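PDB 2FUK: XC6422 protein from Xanthomonas campestris, which is a small serine hydrolase of the alpha/beta-hydrolase fold without a lid, and probably has hydrolase activity. Local coordinates for residues D176-L181 with P185-M190. Numbering follows the deposited sequence.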
ATOM      1  N   ASP A 176       3.870   5.374 -30.761  1.00 10.56           N
ATOM      2  CA  ASP A 176       3.582   5.786 -32.134  1.00 11.80           C
ATOM      3  C   ASP A 176       2.086   6.024 -32.316  1.00 11.73           C
ATOM      4  O   ASP A 176       1.676   6.855 -33.119  1.00 13.06           O
ATOM      5  CB  ASP A 176       4.029   4.725 -33.145  1.00 12.94           C
ATOM      6  CG  ASP A 176       5.539   4.672 -33.337  1.00 15.79           C
ATOM      7  OD1 ASP A 176       6.262   5.554 -32.818  1.00 16.09           O
ATOM      8  OD2 ASP A 176       6.008   3.737 -34.029  1.00 16.62           O
ATOM      9  N   TRP A 177       1.278   5.274 -31.573  1.00  9.81           N
ATOM     10  CA  TRP A 177      -0.171   5.396 -31.643  1.00  9.31           C
ATOM     11  C   TRP A 177      -0.653   6.613 -30.859  1.00  9.45           C
ATOM     12  O   TRP A 177      -1.457   7.408 -31.354  1.00  9.93           O
ATOM     13  CB  TRP A 177      -0.816   4.105 -31.102  1.00  8.51           C
ATOM     14  CG  TRP A 177      -2.252   4.232 -30.683  1.00  9.28           C
ATOM     15  CD1 TRP A 177      -3.297   4.673 -31.439  1.00  7.76           C
ATOM     16  CD2 TRP A 177      -2.794   3.905 -29.400  1.00  9.72           C
ATOM     17  NE1 TRP A 177      -4.461   4.642 -30.704  1.00  9.85           N
ATOM     18  CE2 TRP A 177      -4.178   4.174 -29.448  1.00  9.90           C
ATOM     19  CE3 TRP A 177      -2.242   3.409 -28.211  1.00 10.01           C
ATOM     20  CZ2 TRP A 177      -5.022   3.962 -28.350  1.00 10.41           C
ATOM     21  CZ3 TRP A 177      -3.082   3.198 -27.118  1.00 10.35           C
ATOM     22  CH2 TRP A 177      -4.454   3.475 -27.200  1.00  9.54           C
ATOM     23  N   LEU A 178      -0.148   6.770 -29.641  1.00 10.07           N
ATOM     24  CA  LEU A 178      -0.550   7.887 -28.799  1.00  8.79           C
ATOM     25  C   LEU A 178      -0.185   9.250 -29.372  1.00  8.72           C
ATOM     26  O   LEU A 178      -0.909  10.225 -29.162  1.00  8.77           O
ATOM     27  CB  LEU A 178       0.052   7.746 -27.398  1.00  9.70           C
ATOM     28  CG  LEU A 178      -0.527   6.612 -26.545  1.00  8.98           C
ATOM     29  CD1 LEU A 178       0.108   6.638 -25.152  1.00 11.36           C
ATOM     30  CD2 LEU A 178      -2.046   6.760 -26.448  1.00 11.56           C
ATOM     31  N   GLU A 179       0.920   9.326 -30.107  1.00  9.28           N
ATOM     32  CA  GLU A 179       1.339  10.610 -30.660  1.00 10.91           C
ATOM     33  C   GLU A 179       0.449  11.113 -31.798  1.00 11.24           C
ATOM     34  O   GLU A 179       0.606  12.246 -32.253  1.00 11.45           O
ATOM     35  CB  GLU A 179       2.803  10.543 -31.118  1.00 12.22           C
ATOM     36  CG  GLU A 179       3.099   9.487 -32.178  1.00 15.86           C
ATOM     37  CD  GLU A 179       4.572   9.435 -32.575  1.00 15.18           C
ATOM     38  OE1 GLU A 179       5.435   9.759 -31.733  1.00 16.11           O
ATOM     39  OE2 GLU A 179       4.868   9.052 -33.727  1.00 18.57           O
ATOM     40  N   THR A 180      -0.501  10.290 -32.235  1.00 11.10           N
ATOM     41  CA  THR A 180      -1.399  10.687 -33.321  1.00 10.94           C
ATOM     42  C   THR A 180      -2.781  11.133 -32.834  1.00 10.81           C
ATOM     43  O   THR A 180      -3.588  11.616 -33.626  1.00 10.44           O
ATOM     44  CB  THR A 180      -1.624   9.533 -34.328  1.00 11.67           C
ATOM     45  OG1 THR A 180      -2.422   8.513 -33.712  1.00 13.64           O
ATOM     46  CG2 THR A 180      -0.300   8.937 -34.777  1.00 12.58           C
ATOM     47  N   LEU A 181      -3.058  10.971 -31.540  1.00 10.36           N
ATOM     48  CA  LEU A 181      -4.363  11.327 -30.988  1.00 10.00           C
ATOM     49  C   LEU A 181      -4.545  12.818 -30.718  1.00 10.32           C
ATOM     50  O   LEU A 181      -3.626  13.484 -30.246  1.00  9.63           O
ATOM     51  CB  LEU A 181      -4.615  10.544 -29.696  1.00 10.75           C
ATOM     52  CG  LEU A 181      -4.523   9.015 -29.799  1.00 11.85           C
ATOM     53  CD1 LEU A 181      -4.798   8.397 -28.443  1.00 11.88           C
ATOM     54  CD2 LEU A 181      -5.519   8.501 -30.825  1.00 13.17           C
ATOM     55  N   PRO A 185      -3.652  11.156 -23.860  1.00  8.39           N
ATOM     56  CA  PRO A 185      -3.820  10.810 -22.450  1.00  8.34           C
ATOM     57  C   PRO A 185      -2.537  10.994 -21.657  1.00  7.80           C
ATOM     58  O   PRO A 185      -1.439  11.035 -22.220  1.00  8.22           O
ATOM     59  CB  PRO A 185      -4.236   9.345 -22.505  1.00  8.86           C
ATOM     60  CG  PRO A 185      -3.472   8.836 -23.696  1.00  9.95           C
ATOM     61  CD  PRO A 185      -3.702   9.947 -24.707  1.00  8.66           C
ATOM     62  N   THR A 186      -2.689  11.117 -20.345  1.00  7.80           N
ATOM     63  CA  THR A 186      -1.547  11.245 -19.456  1.00  8.17           C
ATOM     64  C   THR A 186      -0.788   9.938 -19.669  1.00  8.44           C
ATOM     65  O   THR A 186      -1.394   8.870 -19.731  1.00  8.75           O
ATOM     66  CB  THR A 186      -2.013  11.363 -17.983  1.00 10.82           C
ATOM     67  OG1 THR A 186      -2.854  12.514 -17.836  1.00 14.22           O
ATOM     68  CG2 THR A 186      -0.829  11.488 -17.054  1.00 11.93           C
ATOM     69  N   LEU A 187       0.528  10.024 -19.813  1.00  8.14           N
ATOM     70  CA  LEU A 187       1.339   8.841 -20.047  1.00  8.40           C
ATOM     71  C   LEU A 187       2.482   8.715 -19.047  1.00  9.30           C
ATOM     72  O   LEU A 187       3.212   9.668 -18.801  1.00  9.90           O
ATOM     73  CB  LEU A 187       1.924   8.880 -21.466  1.00  9.28           C
ATOM     74  CG  LEU A 187       2.959   7.797 -21.796  1.00 10.16           C
ATOM     75  CD1 LEU A 187       2.311   6.424 -21.712  1.00  9.31           C
ATOM     76  CD2 LEU A 187       3.532   8.037 -23.185  1.00 11.27           C
ATOM     77  N   VAL A 188       2.622   7.537 -18.455  1.00  9.38           N
ATOM     78  CA  VAL A 188       3.715   7.297 -17.530  1.00 10.33           C
ATOM     79  C   VAL A 188       4.528   6.150 -18.107  1.00 10.92           C
ATOM     80  O   VAL A 188       4.029   5.036 -18.260  1.00  9.71           O
ATOM     81  CB  VAL A 188       3.223   6.904 -16.120  1.00  9.98           C
ATOM     82  CG1 VAL A 188       4.407   6.455 -15.260  1.00 11.40           C
ATOM     83  CG2 VAL A 188       2.536   8.079 -15.468  1.00 11.01           C
ATOM     84  N   ARG A 189       5.765   6.452 -18.482  1.00 10.83           N
ATOM     85  CA  ARG A 189       6.669   5.453 -19.023  1.00 11.15           C
ATOM     86  C   ARG A 189       7.546   5.004 -17.861  1.00 12.20           C
ATOM     87  O   ARG A 189       8.235   5.818 -17.240  1.00 12.85           O
ATOM     88  CB  ARG A 189       7.516   6.054 -20.146  1.00 12.47           C
ATOM     89  CG  ARG A 189       6.705   6.377 -21.388  1.00 13.39           C
ATOM     90  CD  ARG A 189       7.547   7.039 -22.471  1.00 15.12           C
ATOM     91  NE  ARG A 189       8.730   6.255 -22.805  1.00 16.64           N
ATOM     92  CZ  ARG A 189       9.499   6.484 -23.864  1.00 17.31           C
ATOM     93  NH1 ARG A 189       9.205   7.479 -24.697  1.00 19.89           N
ATOM     94  NH2 ARG A 189      10.561   5.725 -24.089  1.00 14.42           N
ATOM     95  N   MET A 190       7.496   3.714 -17.554  1.00 10.33           N
ATOM     96  CA  MET A 190       8.269   3.169 -16.455  1.00 10.24           C
ATOM     97  C   MET A 190       9.526   2.501 -16.999  1.00 11.13           C
ATOM     98  O   MET A 190       9.462   1.507 -17.717  1.00  9.83           O
ATOM     99  CB  MET A 190       7.401   2.184 -15.656  1.00 10.22           C
ATOM    100  CG  MET A 190       6.185   2.854 -14.997  1.00 10.64           C
ATOM    101  SD  MET A 190       5.169   1.728 -14.008  1.00  6.54           S
ATOM    102  CE  MET A 190       6.503   1.018 -13.003  1.00  6.87           C
TER
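Leu178 forks over the start of the 185-190 segment, sending one methyl to Pro185 and the other to Leu187. Its CD2 meets the CG-CD side of the proline ring, 3.7 Å from Pro185 CG, with Pro185 CD a little farther off. CD1 reaches Leu187, approaching both methyls of that leucine, the nearer being Leu187 CD1 at 4.1 Å. Leu178 CG, anti to the carbonyl carbon, is carried toward the 185-190 segment, and chi2 of -177° gives its methyls these directions, whereas Leu187, with CG anti to its backbone N (chi1 172°), offers its branched end to the helix. Leu181 adds a lighter touch, its CD1 standing 4.2 Å from Pro185 CD, with the two side chains nearly at right angles. The contact between the segments is wholly apolar.

It joins elements of the beta-alpha-beta unit formed by strand 158-163, helix 171-178 and strand 186-190, the last being the outermost strand at its end of the alpha/beta-hydrolase sheet. Leu178 and Pro185 are buried; Trp158 of the adjacent strand also touches Leu181 and Pro185, while Val160 and Tyr175 lie against Leu187.

On the helix side, Leu178 CD2 and Leu181 CD1 also rest on the same face of the Trp177 indole, both offset toward its rim; the CD2 methyl is 3.7 Å above the ring plane. One methyl of each leucine is thus shared between tryptophan and proline.

Polar bonds within the 176-181 segment fold its backbone. Trp177 O accepts two bonds from Thr180, one from the backbone N and one from OG1 at 2.8 Å, the hydroxyl lying 15° from the carbonyl plane. An overlapping type I beta turn runs from Leu178 to Leu181, with Leu181 N bonded to Leu178 O at 3.3 Å, bringing Leu181 round to face Pro185.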